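Local coordinates for stage III sporulation protein AF (Bacillus subtilis, PDB 6DCS) that probably helps build the ring-shaped, sporulation-essential channel across the membranes between mother cell and forespore, here represented by its soluble ring-building-motif domain, at residues Val60-Ser65 with Val115-Gly120. Residues are numbered along the deposited sequence; the frame is centred on the assembly and turned at random.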
loop_
_atom_site.group_PDB
_atom_site.type_symbol
_atom_site.label_atom_id
_atom_site.label_comp_id
_atom_site.label_asym_id
_atom_site.label_seq_id
_atom_site.Cartn_x
_atom_site.Cartn_y
_atom_site.Cartn_z
ATOM N N VAL A 60 -1.377 0.958 1.513
ATOM C CA VAL A 60 -1.146 0.782 0.082
ATOM C C VAL A 60 -1.849 -0.467 -0.436
ATOM O O VAL A 60 -1.675 -1.561 0.110
ATOM C CB VAL A 60 0.346 0.702 -0.257
ATOM C CG1 VAL A 60 0.510 0.813 -1.755
ATOM C CG2 VAL A 60 1.115 1.797 0.470
ATOM N N TYR A 61 -2.604 -0.306 -1.513
ATOM C CA TYR A 61 -3.368 -1.385 -2.117
ATOM C C TYR A 61 -2.744 -1.664 -3.473
ATOM O O TYR A 61 -2.724 -0.781 -4.337
ATOM C CB TYR A 61 -4.853 -0.998 -2.219
ATOM C CG TYR A 61 -5.531 -0.819 -0.849
ATOM C CD1 TYR A 61 -5.365 0.348 -0.110
ATOM C CD2 TYR A 61 -6.309 -1.826 -0.294
ATOM C CE1 TYR A 61 -5.957 0.505 1.148
ATOM C CE2 TYR A 61 -6.893 -1.679 0.944
ATOM C CZ TYR A 61 -6.724 -0.513 1.674
ATOM O OH TYR A 61 -7.333 -0.391 2.931
ATOM N N MET A 62 -2.193 -2.872 -3.635
ATOM C CA MET A 62 -1.376 -3.228 -4.790
ATOM C C MET A 62 -2.216 -3.996 -5.792
ATOM O O MET A 62 -2.979 -4.884 -5.408
ATOM C CB MET A 62 -0.174 -4.065 -4.368
ATOM C CG MET A 62 0.955 -3.248 -3.737
ATOM S SD MET A 62 1.264 -1.632 -4.473
ATOM C CE MET A 62 2.176 -2.101 -5.953
ATOM N N ALA A 63 -2.063 -3.684 -7.015
ATOM C CA ALA A 63 -2.975 -4.114 -8.065
ATOM C C ALA A 63 -2.419 -5.308 -8.831
ATOM O O ALA A 63 -1.202 -5.492 -8.906
ATOM C CB ALA A 63 -3.236 -2.965 -9.039
ATOM N N PRO A 64 -3.302 -6.119 -9.425
ATOM C CA PRO A 64 -2.821 -7.300 -10.168
ATOM C C PRO A 64 -1.984 -6.960 -11.396
ATOM O O PRO A 64 -0.949 -7.598 -11.622
ATOM C CB PRO A 64 -4.123 -8.017 -10.550
ATOM C CG PRO A 64 -5.161 -6.931 -10.564
ATOM C CD PRO A 64 -4.774 -6.025 -9.435
ATOM N N SER A 65 -2.419 -5.982 -12.200
ATOM C CA SER A 65 -1.754 -5.558 -13.441
ATOM C C SER A 65 -1.649 -6.691 -14.470
ATOM O O SER A 65 -0.723 -6.722 -15.286
ATOM C CB SER A 65 -0.376 -4.934 -13.164
ATOM O OG SER A 65 0.691 -5.850 -13.356
ATOM N N VAL A 115 0.660 -2.784 3.766
ATOM C CA VAL A 115 0.537 -3.159 2.362
ATOM C C VAL A 115 -0.625 -4.130 2.261
ATOM O O VAL A 115 -0.563 -5.231 2.821
ATOM C CB VAL A 115 1.833 -3.784 1.815
ATOM C CG1 VAL A 115 1.623 -4.278 0.385
ATOM C CG2 VAL A 115 2.972 -2.808 1.886
ATOM N N HIS A 116 -1.680 -3.733 1.551
ATOM C CA HIS A 116 -2.818 -4.610 1.291
ATOM C C HIS A 116 -2.689 -5.206 -0.108
ATOM O O HIS A 116 -2.535 -4.483 -1.100
ATOM C CB HIS A 116 -4.148 -3.867 1.457
ATOM C CG HIS A 116 -4.456 -3.480 2.874
ATOM N ND1 HIS A 116 -4.912 -4.382 3.812
ATOM C CD2 HIS A 116 -4.344 -2.295 3.520
ATOM C CE1 HIS A 116 -5.073 -3.770 4.973
ATOM N NE2 HIS A 116 -4.739 -2.500 4.823
ATOM N N MET A 117 -2.749 -6.528 -0.180
ATOM C CA MET A 117 -2.376 -7.265 -1.380
ATOM C C MET A 117 -3.623 -7.707 -2.142
ATOM O O MET A 117 -3.920 -8.892 -2.277
ATOM C CB MET A 117 -1.514 -8.466 -1.005
ATOM C CG MET A 117 -0.067 -8.395 -1.463
ATOM S SD MET A 117 0.163 -7.591 -3.054
ATOM C CE MET A 117 -0.953 -8.560 -4.088
ATOM N N GLU A 118 -4.365 -6.735 -2.653
ATOM C CA GLU A 118 -5.585 -7.108 -3.348
ATOM C C GLU A 118 -5.240 -7.609 -4.747
ATOM O O GLU A 118 -4.202 -7.258 -5.322
ATOM C CB GLU A 118 -6.580 -5.943 -3.379
ATOM C CG GLU A 118 -7.823 -6.122 -2.443
ATOM C CD GLU A 118 -8.673 -7.390 -2.697
ATOM O OE1 GLU A 118 -8.185 -8.383 -3.291
ATOM O OE2 GLU A 118 -9.860 -7.385 -2.292
ATOM N N GLY A 119 -6.106 -8.467 -5.281
ATOM C CA GLY A 119 -5.641 -9.401 -6.286
ATOM C C GLY A 119 -4.824 -10.507 -5.659
ATOM O O GLY A 119 -3.957 -11.093 -6.325
ATOM N N GLY A 120 -5.068 -10.778 -4.379
ATOM C CA GLY A 120 -4.348 -11.785 -3.619
ATOM C C GLY A 120 -4.981 -11.909 -2.252
ATOM O O GLY A 120 -6.088 -11.418 -2.027
#
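Tyr61 and His116 lie side by side on one face of the sheet, where strands 55-63 and 113-116 run parallel. Two backbone hydrogen bonds link the segments, and Val60 also bonds to Thr114. His116 N donates to Val60 O, and Met62 N donates to His116 O at 3.0 Å. His116 therefore uses both its N-H and its carbonyl toward the neighbouring strand.

Tyr61 and His116 make the side-chain contact on this face. From CB the Tyr61 CG stands anti to the carbonyl carbon (chi1 -65°), and CG comes within 4.1 Å of His116 CB. CD2 is nearer the same CB, and CE2 meets both CB and CG of His116. CZ lies 3.5 Å from His116 CD2, which sits over one face of the phenol ring. OH also passes near CD2, but its hydrogen bond is to Lys42 on strand 37-45. The ring planes are 16° apart and slid, so they barely overlap; the centroids are 4.7 Å apart. Arg40 makes a cation-pi contact with the same tyrosine.

On the other face the side chains that meet are apolar. Met62 CG approaches Val115 CG1, and Met62 CB meets Met117 SD at 3.8 Å. Ile98 of helix 81-106 touches both methionines.

The contact thus joins the last strand to the central one of this ring-building-motif domain. Its chemistry implies a two-sided seam: aromatic and cationic groups on the partly exposed face, buried aliphatic and thioether groups against the helix.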